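Local coordinates for transmembrane protein (Bartonella henselae, PDB 3PAM) that probably serves as the solute-binding component of an ABC-type oligopeptide transport system, belonging to the extracellular solute-binding proteins of family 5, at residues Q130-T135 with E159-D164; T12-F17 with N176-I181; P75-P80 with D243-S248; A69-Y74 with D220-A225. All blocks are in the same frame, centred on the assembly; numbering follows the deposited sequence.

Interaction 1 (Q130-T135 with E159-D164); sequences QFEIMT and EIRTVD
T135 OG1, set between the backbone N and the carbonyl carbon (chi1 54°), faces strand 157-162, while T162 OG1 stands anti to its own carbonyl carbon; the two hydroxyl oxygens meet at 2.8 Å. T135 OG1 also bonds R161 O at 2.7 Å, tilted from the carbonyl plane, so R161 O accepts twice, the other donor being T135 N. Backbone bonds alternate along the parallel strands, among them I133 N to E159 O at 2.6 Å and R161 N to I133 O at 2.8 Å. Beside T135 and T162, on the face turned to helix 138-152, I133 and I160 lie side by side and touch through CD1. On the other face R161 folds back at chi2 (-87°), giving NE to E159 OE2 at 2.9 Å from above the carboxylate plane. E132 OE2 joins more loosely, 3.6 Å from R161 NE, while its OE1 is paired with R171. The one guanidinium thus probably offsets the repulsion between two carboxylates. Further along, the side chains of M134 and V163 cross at about a right angle, CE touching CG2 at 3.7 Å, near Y168. Parallel pairing of this kind, with helix 138-152 as the connection, is that of a beta-alpha-beta crossover, here at the edge of the mixed sheet.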
loop_
_atom_site.group_PDB
_atom_site.type_symbol
_atom_site.label_atom_id
_atom_site.label_comp_id
_atom_site.label_asym_id
_atom_site.label_seq_id
_atom_site.Cartn_x
_atom_site.Cartn_y
_atom_site.Cartn_z
ATOM N N GLN A 130 1.080 6.394 17.074
ATOM C CA GLN A 130 -0.085 5.650 17.495
ATOM C C GLN A 130 -1.250 5.967 16.544
ATOM O O GLN A 130 -1.481 7.123 16.176
ATOM C CB GLN A 130 -0.431 5.957 18.958
ATOM C CG GLN A 130 -1.070 7.327 19.253
ATOM C CD GLN A 130 -1.202 7.635 20.761
ATOM O OE1 GLN A 130 -1.571 8.752 21.150
ATOM N NE2 GLN A 130 -0.878 6.658 21.607
ATOM N N PHE A 131 -1.951 4.922 16.115
ATOM C CA PHE A 131 -3.019 5.075 15.156
ATOM C C PHE A 131 -4.032 3.955 15.292
ATOM O O PHE A 131 -3.772 2.960 15.964
ATOM C CB PHE A 131 -2.478 5.179 13.722
ATOM C CG PHE A 131 -1.826 3.922 13.209
ATOM C CD1 PHE A 131 -2.578 2.970 12.501
ATOM C CD2 PHE A 131 -0.452 3.707 13.383
ATOM C CE1 PHE A 131 -1.976 1.818 11.999
ATOM C CE2 PHE A 131 0.147 2.576 12.894
ATOM C CZ PHE A 131 -0.621 1.619 12.194
ATOM N N GLU A 132 -5.176 4.126 14.641
ATOM C CA GLU A 132 -6.282 3.193 14.719
ATOM C C GLU A 132 -6.461 2.456 13.392
ATOM O O GLU A 132 -6.363 3.061 12.317
ATOM C CB GLU A 132 -7.552 3.969 15.059
ATOM C CG GLU A 132 -8.752 3.150 15.403
ATOM C CD GLU A 132 -10.044 3.921 15.174
ATOM O OE1 GLU A 132 -10.299 4.342 14.018
ATOM O OE2 GLU A 132 -10.804 4.108 16.140
ATOM N N ILE A 133 -6.680 1.143 13.486
ATOM C CA ILE A 133 -7.092 0.334 12.336
ATOM C C ILE A 133 -8.579 -0.065 12.503
ATOM O O ILE A 133 -8.971 -0.709 13.489
ATOM C CB ILE A 133 -6.200 -0.911 12.137
ATOM C CG1 ILE A 133 -4.718 -0.527 12.238
ATOM C CG2 ILE A 133 -6.462 -1.551 10.777
ATOM C CD1 ILE A 133 -3.738 -1.646 11.856
HETATM N N MSE A 134 -9.386 0.368 11.542
HETATM C CA MSE A 134 -10.825 0.151 11.563
HETATM C C MSE A 134 -11.141 -1.063 10.717
HETATM O O MSE A 134 -10.835 -1.106 9.525
HETATM C CB MSE A 134 -11.576 1.381 11.036
HETATM C CG MSE A 134 -13.038 1.137 10.778
HETATM SE SE MSE A 134 -13.957 2.776 10.280
HETATM C CE MSE A 134 -14.568 3.173 12.083
ATOM N N THR A 135 -11.733 -2.063 11.346
ATOM C CA THR A 135 -12.110 -3.264 10.618
ATOM C C THR A 135 -13.601 -3.442 10.699
ATOM O O THR A 135 -14.255 -2.873 11.580
ATOM C CB THR A 135 -11.427 -4.520 11.177
ATOM O OG1 THR A 135 -11.696 -4.620 12.582
ATOM C CG2 THR A 135 -9.913 -4.459 10.925
ATOM N N GLU A 159 -4.114 0.702 17.398
ATOM C CA GLU A 159 -5.367 0.370 18.050
ATOM C C GLU A 159 -6.270 -0.319 17.012
ATOM O O GLU A 159 -6.493 0.192 15.905
ATOM C CB GLU A 159 -6.010 1.619 18.657
ATOM C CG GLU A 159 -7.332 1.363 19.384
ATOM C CD GLU A 159 -7.967 2.626 19.948
ATOM O OE1 GLU A 159 -7.525 3.098 21.021
ATOM O OE2 GLU A 159 -8.926 3.135 19.324
ATOM N N ILE A 160 -6.742 -1.508 17.359
ATOM C CA ILE A 160 -7.626 -2.262 16.477
ATOM C C ILE A 160 -9.100 -2.044 16.878
ATOM O O ILE A 160 -9.477 -2.248 18.025
ATOM C CB ILE A 160 -7.252 -3.768 16.427
ATOM C CG1 ILE A 160 -5.751 -3.970 16.115
ATOM C CG2 ILE A 160 -8.112 -4.511 15.406
ATOM C CD1 ILE A 160 -5.163 -3.143 14.954
ATOM N N ARG A 161 -9.907 -1.580 15.925
ATOM C CA ARG A 161 -11.349 -1.395 16.136
ATOM C C ARG A 161 -12.136 -2.248 15.152
ATOM O O ARG A 161 -11.786 -2.326 13.987
ATOM C CB ARG A 161 -11.758 0.066 15.948
ATOM C CG ARG A 161 -11.228 1.034 16.991
ATOM C CD ARG A 161 -12.117 1.133 18.213
ATOM N NE ARG A 161 -11.662 2.225 19.074
ATOM C CZ ARG A 161 -12.254 2.630 20.198
ATOM N NH1 ARG A 161 -13.358 2.038 20.641
ATOM N NH2 ARG A 161 -11.731 3.639 20.893
ATOM N N THR A 162 -13.186 -2.894 15.634
ATOM C CA THR A 162 -14.199 -3.452 14.748
ATOM C C THR A 162 -15.530 -2.816 15.101
ATOM O O THR A 162 -15.949 -2.838 16.260
ATOM C CB THR A 162 -14.305 -4.973 14.842
ATOM O OG1 THR A 162 -12.985 -5.545 14.913
ATOM C CG2 THR A 162 -14.973 -5.490 13.633
ATOM N N VAL A 163 -16.172 -2.246 14.082
ATOM C CA VAL A 163 -17.394 -1.478 14.244
ATOM C C VAL A 163 -18.520 -2.008 13.350
ATOM O O VAL A 163 -18.300 -2.906 12.511
ATOM C CB VAL A 163 -17.181 0.063 13.962
ATOM C CG1 VAL A 163 -16.058 0.649 14.839
ATOM C CG2 VAL A 163 -16.953 0.348 12.460
ATOM N N ASP A 164 -19.713 -1.429 13.536
ATOM C CA ASP A 164 -20.889 -1.757 12.730
ATOM C C ASP A 164 -20.747 -1.234 11.298
ATOM O O ASP A 164 -19.882 -0.390 11.001
ATOM C CB ASP A 164 -22.168 -1.188 13.375
#

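Interaction 2 (T12-F17 with N176-I181); sequences TRRTLF and NYDMII
The loop that follows strand 5-10 packs here against the residues leading into strand 179-184, which neighbours strand 5-10 in the mixed sheet, with R14 and F17 touching N176, D178 and M179. R14 carries the polar half. Its chain leaves CB with CG anti to the carbonyl carbon and turns at chi2 (-106°), which swings the guanidinium alongside the turn before the strand. There NH2 points almost straight at N176 OD1, which lies at the guanidinium edge, but the bond is long and weak at 3.4 Å. NH1 reaches D178 OD1 at 3.4 Å in a salt bridge whose hydrogen bond is also weak, the carboxylate plane standing nearly perpendicular (87°) to the guanidinium. Y177 O sits over the centre of one guanidinium face, 3.7 Å above the plane, and itself accepts a bond from N11 ND2. The other carboxylate oxygen of D178, OD2, is bonded to E132 N, so the aspartate joins the loop to the adjacent strand 130-135. F17 supplies the apolar half: its CZ meets the terminal methyl CE of M179 at 3.8 Å, the two side chains crossing at about a right angle. D178 O lies obliquely to the ring, 3.3 Å from F17 CE2. The ring also stands edge-to-face with F131. With long, weak bonds at both NH1 and NH2, R14 is held by several modest attractions instead of one strong pair; the nearby positive charge would be expected to stabilise D178 in its ionised form.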
loop_
_atom_site.group_PDB
_atom_site.type_symbol
_atom_site.label_atom_id
_atom_site.label_comp_id
_atom_site.label_asym_id
_atom_site.label_seq_id
_atom_site.Cartn_x
_atom_site.Cartn_y
_atom_site.Cartn_z
ATOM N N THR A 12 -3.201 8.474 3.785
ATOM C CA THR A 12 -2.071 9.367 3.515
ATOM C C THR A 12 -2.359 10.835 3.850
ATOM O O THR A 12 -1.448 11.661 3.866
ATOM C CB THR A 12 -1.684 9.149 2.045
ATOM O OG1 THR A 12 -0.500 8.351 1.975
ATOM C CG2 THR A 12 -1.531 10.392 1.277
ATOM N N ARG A 13 -3.628 11.146 4.139
ATOM C CA ARG A 13 -4.045 12.494 4.543
ATOM C C ARG A 13 -3.566 12.825 5.948
ATOM O O ARG A 13 -3.436 14.003 6.306
ATOM C CB ARG A 13 -5.578 12.606 4.574
ATOM C CG ARG A 13 -6.245 12.729 3.246
ATOM C CD ARG A 13 -7.618 12.123 3.327
ATOM N NE ARG A 13 -8.158 11.905 1.998
ATOM C CZ ARG A 13 -8.308 10.720 1.426
ATOM N NH1 ARG A 13 -7.976 9.610 2.076
ATOM N NH2 ARG A 13 -8.814 10.646 0.201
ATOM N N ARG A 14 -3.389 11.790 6.762
ATOM C CA ARG A 14 -2.937 11.979 8.146
ATOM C C ARG A 14 -1.413 12.050 8.209
ATOM O O ARG A 14 -0.725 11.316 7.509
ATOM C CB ARG A 14 -3.457 10.851 9.032
ATOM C CG ARG A 14 -4.940 10.508 8.820
ATOM C CD ARG A 14 -5.844 10.985 9.933
ATOM N NE ARG A 14 -7.235 11.110 9.476
ATOM C CZ ARG A 14 -8.304 10.749 10.190
ATOM N NH1 ARG A 14 -8.163 10.222 11.396
ATOM N NH2 ARG A 14 -9.518 10.883 9.693
ATOM N N THR A 15 -0.904 12.931 9.068
ATOM C CA THR A 15 0.527 13.236 9.113
ATOM C C THR A 15 1.459 12.049 9.331
ATOM O O THR A 15 2.501 11.976 8.714
ATOM C CB THR A 15 0.857 14.358 10.114
ATOM O OG1 THR A 15 0.282 14.060 11.393
ATOM C CG2 THR A 15 0.328 15.690 9.589
ATOM N N LEU A 16 1.081 11.114 10.188
ATOM C CA LEU A 16 1.875 9.906 10.395
ATOM C C LEU A 16 2.206 9.083 9.142
ATOM O O LEU A 16 3.209 8.331 9.130
ATOM C CB LEU A 16 1.186 9.011 11.414
ATOM C CG LEU A 16 1.287 9.429 12.871
ATOM C CD1 LEU A 16 0.314 8.570 13.649
ATOM C CD2 LEU A 16 2.697 9.240 13.369
ATOM N N PHE A 17 1.363 9.186 8.113
ATOM C CA PHE A 17 1.560 8.429 6.881
ATOM C C PHE A 17 1.818 9.286 5.652
ATOM O O PHE A 17 1.644 8.810 4.535
ATOM C CB PHE A 17 0.362 7.514 6.583
ATOM C CG PHE A 17 -0.070 6.636 7.732
ATOM C CD1 PHE A 17 0.842 5.812 8.396
ATOM C CD2 PHE A 17 -1.407 6.586 8.111
ATOM C CE1 PHE A 17 0.423 4.967 9.450
ATOM C CE2 PHE A 17 -1.826 5.744 9.164
ATOM C CZ PHE A 17 -0.909 4.940 9.827
ATOM N N ASN A 176 -12.663 8.988 7.387
ATOM C CA ASN A 176 -12.447 9.076 8.820
ATOM C C ASN A 176 -11.797 7.809 9.409
ATOM O O ASN A 176 -12.438 7.024 10.098
ATOM C CB ASN A 176 -13.760 9.409 9.522
ATOM C CG ASN A 176 -13.559 9.799 10.967
ATOM O OD1 ASN A 176 -12.475 10.256 11.352
ATOM N ND2 ASN A 176 -14.591 9.602 11.785
ATOM N N TYR A 177 -10.516 7.621 9.115
ATOM C CA TYR A 177 -9.802 6.441 9.555
ATOM C C TYR A 177 -8.329 6.703 9.371
ATOM O O TYR A 177 -7.942 7.484 8.508
ATOM C CB TYR A 177 -10.217 5.194 8.736
ATOM C CG TYR A 177 -10.190 5.383 7.235
ATOM C CD1 TYR A 177 -9.020 5.180 6.495
ATOM C CD2 TYR A 177 -11.346 5.747 6.546
ATOM C CE1 TYR A 177 -9.003 5.360 5.104
ATOM C CE2 TYR A 177 -11.343 5.925 5.171
ATOM C CZ TYR A 177 -10.168 5.746 4.458
ATOM O OH TYR A 177 -10.165 5.943 3.098
ATOM N N ASP A 178 -7.499 6.048 10.169
ATOM C CA ASP A 178 -6.069 6.079 9.931
ATOM C C ASP A 178 -5.715 5.038 8.867
ATOM O O ASP A 178 -4.910 5.292 7.952
ATOM C CB ASP A 178 -5.326 5.784 11.238
ATOM C CG ASP A 178 -5.531 6.865 12.304
ATOM O OD1 ASP A 178 -5.582 8.063 11.957
ATOM O OD2 ASP A 178 -5.604 6.526 13.501
HETATM N N MSE A 179 -6.309 3.854 9.008
HETATM C CA MSE A 179 -5.988 2.699 8.177
HETATM C C MSE A 179 -7.219 1.801 8.142
HETATM O O MSE A 179 -7.925 1.695 9.139
HETATM C CB MSE A 179 -4.788 1.941 8.750
HETATM C CG MSE A 179 -4.236 0.838 7.875
HETATM SE SE MSE A 179 -2.631 -0.007 8.607
HETATM C CE MSE A 179 -1.381 1.468 8.384
ATOM N N ILE A 180 -7.468 1.185 6.989
ATOM C CA ILE A 180 -8.510 0.194 6.836
ATOM C C ILE A 180 -8.000 -0.960 5.980
ATOM O O ILE A 180 -6.904 -0.889 5.425
ATOM C CB ILE A 180 -9.788 0.777 6.155
ATOM C CG1 ILE A 180 -9.391 1.563 4.903
ATOM C CG2 ILE A 180 -10.585 1.629 7.141
ATOM C CD1 ILE A 180 -10.212 1.248 3.708
ATOM N N ILE A 181 -8.796 -2.029 5.909
ATOM C CA ILE A 181 -8.590 -3.067 4.911
ATOM C C ILE A 181 -9.520 -2.776 3.754
ATOM O O ILE A 181 -10.743 -2.831 3.886
ATOM C CB ILE A 181 -8.830 -4.511 5.433
ATOM C CG1 ILE A 181 -8.158 -4.703 6.794
ATOM C CG2 ILE A 181 -8.367 -5.517 4.387
ATOM C CD1 ILE A 181 -7.440 -6.034 6.986
#

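Interaction 3 (P75-P80 with D243-S248); sequences PDAVLP and DRILIS
S248, V78 and A77 have the most surface buried where the loop before helix 80-84 lies along helix 232-249. The hydroxyl of S248 is the polar centre. With OG anti to its carbonyl carbon (chi1 -65°), the side chain folds back along its own helix and donates to R244 O, one turn earlier, at 2.9 Å; R244 O also takes the backbone bond from S248 N. The same OG accepts from L79 N at 2.9 Å, with the N-H aimed nearly straight at it (165°). The hydroxyl therefore relays between a helix carbonyl and the loop, acting as donor on one side and acceptor on the other. V78 CA closes in on S248 OG at 3.3 Å, and A77 O lies 3.1 Å from S248 CB, so the serine is wrapped by the backbone of three successive loop residues.

V78 sets its two methyls against the helix at R244 and I245. Its CG2 meets I245 CG1 at 3.8 Å, the side chains crossing at about a right angle, while its CG1 approaches R244 CB at 4.0 Å. A77 adds its CB, which rests against the same I245 CG1 at 4.0 Å. R244 leads its guanidinium away from the loop to a salt bridge with E67 and a bond to V82 O. V78 and I245 both also touch L71 of helix 65-71. A connecting loop is thus fastened to a helix by a serine that bonds back to the carbonyl four residues earlier, just where L79 takes the N-cap position of helix 80-84.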
loop_
_atom_site.group_PDB
_atom_site.type_symbol
_atom_site.label_atom_id
_atom_site.label_comp_id
_atom_site.label_asym_id
_atom_site.label_seq_id
_atom_site.Cartn_x
_atom_site.Cartn_y
_atom_site.Cartn_z
ATOM N N PRO A 75 11.088 11.785 -11.711
ATOM C CA PRO A 75 12.265 11.028 -11.258
ATOM C C PRO A 75 12.114 10.404 -9.864
ATOM O O PRO A 75 12.778 9.410 -9.557
ATOM C CB PRO A 75 13.396 12.080 -11.242
ATOM C CG PRO A 75 12.747 13.416 -11.604
ATOM C CD PRO A 75 11.268 13.241 -11.531
ATOM N N ASP A 76 11.262 10.989 -9.029
ATOM C CA ASP A 76 11.096 10.500 -7.657
ATOM C C ASP A 76 9.976 9.451 -7.537
ATOM O O ASP A 76 9.745 8.911 -6.453
ATOM C CB ASP A 76 10.807 11.670 -6.717
ATOM C CG ASP A 76 11.924 12.714 -6.706
ATOM O OD1 ASP A 76 13.124 12.337 -6.785
ATOM O OD2 ASP A 76 11.590 13.922 -6.582
ATOM N N ALA A 77 9.300 9.165 -8.649
ATOM C CA ALA A 77 8.112 8.311 -8.639
ATOM C C ALA A 77 8.403 6.824 -8.418
ATOM O O ALA A 77 7.684 6.150 -7.687
ATOM C CB ALA A 77 7.294 8.515 -9.923
ATOM N N VAL A 78 9.446 6.306 -9.050
ATOM C CA VAL A 78 9.672 4.866 -9.029
ATOM C C VAL A 78 11.013 4.530 -8.402
ATOM O O VAL A 78 11.995 5.241 -8.623
ATOM C CB VAL A 78 9.514 4.246 -10.455
ATOM C CG1 VAL A 78 9.629 2.726 -10.423
ATOM C CG2 VAL A 78 8.151 4.635 -11.057
ATOM N N LEU A 79 11.029 3.472 -7.590
ATOM C CA LEU A 79 12.257 2.927 -7.013
ATOM C C LEU A 79 13.006 2.149 -8.076
ATOM O O LEU A 79 12.379 1.418 -8.841
ATOM C CB LEU A 79 11.970 1.985 -5.840
ATOM C CG LEU A 79 11.450 2.567 -4.532
ATOM C CD1 LEU A 79 10.829 1.475 -3.674
ATOM C CD2 LEU A 79 12.563 3.289 -3.766
ATOM N N PRO A 80 14.345 2.303 -8.115
ATOM C CA PRO A 80 15.243 1.592 -9.012
ATOM C C PRO A 80 14.950 0.097 -9.106
ATOM O O PRO A 80 14.920 -0.435 -10.210
ATOM C CB PRO A 80 16.643 1.849 -8.406
ATOM C CG PRO A 80 16.419 2.672 -7.155
ATOM C CD PRO A 80 15.076 3.300 -7.309
ATOM N N ASP A 243 1.517 0.820 -12.173
ATOM C CA ASP A 243 1.835 -0.200 -11.172
ATOM C C ASP A 243 3.158 0.124 -10.440
ATOM O O ASP A 243 3.254 0.002 -9.227
ATOM C CB ASP A 243 1.919 -1.580 -11.829
ATOM C CG ASP A 243 1.979 -2.704 -10.814
ATOM O OD1 ASP A 243 1.277 -2.610 -9.791
ATOM O OD2 ASP A 243 2.729 -3.691 -11.029
ATOM N N ARG A 244 4.106 0.598 -11.214
ATOM C CA ARG A 244 5.428 0.904 -10.779
ATOM C C ARG A 244 5.490 2.048 -9.787
ATOM O O ARG A 244 6.242 2.028 -8.868
ATOM C CB ARG A 244 6.272 1.204 -11.994
ATOM C CG ARG A 244 7.165 0.082 -12.359
ATOM C CD ARG A 244 7.726 0.062 -13.778
ATOM N NE ARG A 244 8.407 -1.207 -13.894
ATOM C CZ ARG A 244 8.310 -2.057 -14.883
ATOM N NH1 ARG A 244 7.612 -1.771 -15.942
ATOM N NH2 ARG A 244 8.945 -3.193 -14.792
ATOM N N ILE A 245 4.666 3.039 -10.012
ATOM C CA ILE A 245 4.455 4.179 -9.134
ATOM C C ILE A 245 3.695 3.798 -7.882
ATOM O O ILE A 245 4.006 4.282 -6.794
ATOM C CB ILE A 245 3.692 5.300 -9.863
ATOM C CG1 ILE A 245 4.556 5.830 -11.004
ATOM C CG2 ILE A 245 3.317 6.433 -8.891
ATOM C CD1 ILE A 245 3.919 6.903 -11.800
ATOM N N LEU A 246 2.692 2.945 -8.019
ATOM C CA LEU A 246 1.857 2.627 -6.880
ATOM C C LEU A 246 2.591 1.694 -5.946
ATOM O O LEU A 246 2.512 1.812 -4.723
ATOM C CB LEU A 246 0.541 2.032 -7.346
ATOM C CG LEU A 246 -0.314 2.974 -8.191
ATOM C CD1 LEU A 246 -1.594 2.265 -8.602
ATOM C CD2 LEU A 246 -0.626 4.215 -7.416
ATOM N N ILE A 247 3.327 0.762 -6.526
ATOM C CA ILE A 247 4.255 -0.047 -5.740
ATOM C C ILE A 247 5.250 0.842 -4.984
ATOM O O ILE A 247 5.507 0.630 -3.795
ATOM C CB ILE A 247 4.989 -1.075 -6.636
ATOM C CG1 ILE A 247 3.996 -2.121 -7.137
ATOM C CG2 ILE A 247 6.169 -1.749 -5.904
ATOM C CD1 ILE A 247 4.466 -2.850 -8.377
ATOM N N SER A 248 5.805 1.839 -5.667
ATOM C CA SER A 248 6.836 2.687 -5.053
ATOM C C SER A 248 6.242 3.624 -4.034
ATOM O O SER A 248 6.950 4.136 -3.172
ATOM C CB SER A 248 7.579 3.506 -6.107
ATOM O OG SER A 248 8.302 2.651 -6.951
#

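Interaction 4 (A69-Y74 with D220-A225); sequences ALLAPY and DAMITA
M222 and L70 make the tight part of this contact, where the end of helix 65-71 meets helix 217-228. The selenomethionine chain bends at chi2 (-38°) and again at chi3 (93°), curling its end back toward the other segment. This brings SE to 3.8 Å from L70 CB and 4.0 Å from L71 CD2, while the terminal CE lies 3.5 Å from L70 O. L71 crosses M222 at about a right angle and continues toward I245 of helix 232-249, so this side is buried among three helices. One turn further along helix 217-228, A225 CB receives L70 CD2 at 3.8 Å.

The more solvent-accessible side, with fewer contacts, is formed by Y74, at the end of the type I turn from L71 to Y74. Its one close approach is short, OH to A221 CB at 3.4 Å, the methyl lying obliquely to the ring; Y74 CE2 stays 4.3 Å from M222 CE. M222 and L71 are buried, whereas L70 and A225, like Y74 and A221, keep some exposure. The chemistry is almost wholly apolar: dispersion between aliphatic groups and the selenium of the selenomethionine label, with shape fit rather than directed bonds setting how the two segments sit.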
loop_
_atom_site.group_PDB
_atom_site.type_symbol
_atom_site.label_atom_id
_atom_site.label_comp_id
_atom_site.label_asym_id
_atom_site.label_seq_id
_atom_site.Cartn_x
_atom_site.Cartn_y
_atom_site.Cartn_z
ATOM N N ALA A 69 10.113 6.579 -21.196
ATOM C CA ALA A 69 9.675 7.854 -21.746
ATOM C C ALA A 69 8.458 8.414 -20.980
ATOM O O ALA A 69 8.367 9.630 -20.745
ATOM C CB ALA A 69 9.364 7.709 -23.227
ATOM N N LEU A 70 7.535 7.535 -20.584
ATOM C CA LEU A 70 6.356 7.979 -19.845
ATOM C C LEU A 70 6.767 8.597 -18.516
ATOM O O LEU A 70 6.202 9.614 -18.098
ATOM C CB LEU A 70 5.378 6.821 -19.609
ATOM C CG LEU A 70 4.577 6.371 -20.832
ATOM C CD1 LEU A 70 4.093 4.934 -20.653
ATOM C CD2 LEU A 70 3.424 7.321 -21.141
ATOM N N LEU A 71 7.761 7.976 -17.884
ATOM C CA LEU A 71 8.208 8.336 -16.537
ATOM C C LEU A 71 9.275 9.431 -16.447
ATOM O O LEU A 71 9.466 10.009 -15.378
ATOM C CB LEU A 71 8.691 7.088 -15.794
ATOM C CG LEU A 71 7.543 6.118 -15.509
ATOM C CD1 LEU A 71 8.010 4.900 -14.783
ATOM C CD2 LEU A 71 6.411 6.794 -14.744
ATOM N N ALA A 72 9.958 9.718 -17.555
ATOM C CA ALA A 72 11.059 10.692 -17.558
ATOM C C ALA A 72 10.788 11.943 -16.721
ATOM O O ALA A 72 11.633 12.321 -15.917
ATOM C CB ALA A 72 11.469 11.069 -18.990
ATOM N N PRO A 73 9.606 12.576 -16.890
ATOM C CA PRO A 73 9.306 13.792 -16.134
ATOM C C PRO A 73 9.214 13.604 -14.616
ATOM O O PRO A 73 9.154 14.600 -13.876
ATOM C CB PRO A 73 7.942 14.210 -16.689
ATOM C CG PRO A 73 7.877 13.622 -18.041
ATOM C CD PRO A 73 8.588 12.324 -17.932
ATOM N N TYR A 74 9.220 12.354 -14.150
ATOM C CA TYR A 74 8.895 12.059 -12.753
ATOM C C TYR A 74 9.952 11.178 -12.118
ATOM O O TYR A 74 9.742 9.976 -11.964
ATOM C CB TYR A 74 7.488 11.429 -12.645
ATOM C CG TYR A 74 6.460 12.184 -13.443
ATOM C CD1 TYR A 74 5.869 13.341 -12.934
ATOM C CD2 TYR A 74 6.122 11.780 -14.733
ATOM C CE1 TYR A 74 4.939 14.057 -13.679
ATOM C CE2 TYR A 74 5.198 12.496 -15.494
ATOM C CZ TYR A 74 4.616 13.623 -14.955
ATOM O OH TYR A 74 3.727 14.341 -15.694
ATOM N N ASP A 220 -1.507 10.823 -12.038
ATOM C CA ASP A 220 -2.498 11.419 -12.928
ATOM C C ASP A 220 -2.061 11.311 -14.378
ATOM O O ASP A 220 -2.869 10.947 -15.233
ATOM C CB ASP A 220 -2.761 12.890 -12.573
ATOM C CG ASP A 220 -3.490 13.048 -11.257
ATOM O OD1 ASP A 220 -3.652 12.041 -10.526
ATOM O OD2 ASP A 220 -3.903 14.185 -10.947
ATOM N N ALA A 221 -0.789 11.630 -14.635
ATOM C CA ALA A 221 -0.179 11.479 -15.948
ATOM C C ALA A 221 -0.279 10.061 -16.526
ATOM O O ALA A 221 -0.613 9.905 -17.691
ATOM C CB ALA A 221 1.294 11.968 -15.942
HETATM N N MSE A 222 0.026 9.039 -15.723
HETATM C CA MSE A 222 -0.104 7.651 -16.176
HETATM C C MSE A 222 -1.569 7.300 -16.496
HETATM O O MSE A 222 -1.845 6.646 -17.494
HETATM C CB MSE A 222 0.459 6.672 -15.159
HETATM C CG MSE A 222 1.975 6.711 -14.988
HETATM SE SE MSE A 222 2.947 7.002 -16.658
HETATM C CE MSE A 222 3.144 8.951 -16.627
ATOM N N ILE A 223 -2.490 7.766 -15.652
ATOM C CA ILE A 223 -3.904 7.499 -15.848
ATOM C C ILE A 223 -4.357 8.098 -17.174
ATOM O O ILE A 223 -5.077 7.446 -17.924
ATOM C CB ILE A 223 -4.776 8.016 -14.684
ATOM C CG1 ILE A 223 -4.459 7.256 -13.395
ATOM C CG2 ILE A 223 -6.270 7.813 -14.998
ATOM C CD1 ILE A 223 -4.997 7.932 -12.153
ATOM N N THR A 224 -3.913 9.321 -17.455
ATOM C CA THR A 224 -4.196 9.989 -18.710
ATOM C C THR A 224 -3.612 9.228 -19.881
ATOM O O THR A 224 -4.226 9.180 -20.955
ATOM C CB THR A 224 -3.683 11.451 -18.717
ATOM O OG1 THR A 224 -4.504 12.245 -17.850
ATOM C CG2 THR A 224 -3.743 12.071 -20.138
ATOM N N ALA A 225 -2.440 8.626 -19.677
ATOM C CA ALA A 225 -1.775 7.839 -20.719
ATOM C C ALA A 225 -2.519 6.532 -21.034
ATOM O O ALA A 225 -2.621 6.130 -22.194
ATOM C CB ALA A 225 -0.299 7.572 -20.357
#

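The four contacts form two touching pairs. Interactions 1 and 2, with centres about 11 Å apart, share the mixed sheet through neighbouring strands 130-135 and 179-184. Interactions 3 and 4, also about 11 Å apart, join the consecutive helices 217-228 and 232-249 to helix 65-71 and the loop that follows it as far as helix 80-84, meeting through L71, V78, M222 and I245. The pairs do not touch: interactions 2 and 3 lie about 21 Å apart between centres and about 10 Å between nearest atoms, interactions 1 and 4 about 36 Å between centres. Interaction 1 is nested within the loops closed by the others, while 2, 3 and 4 cross one another. Both clusters thus combine sequence-distant segments.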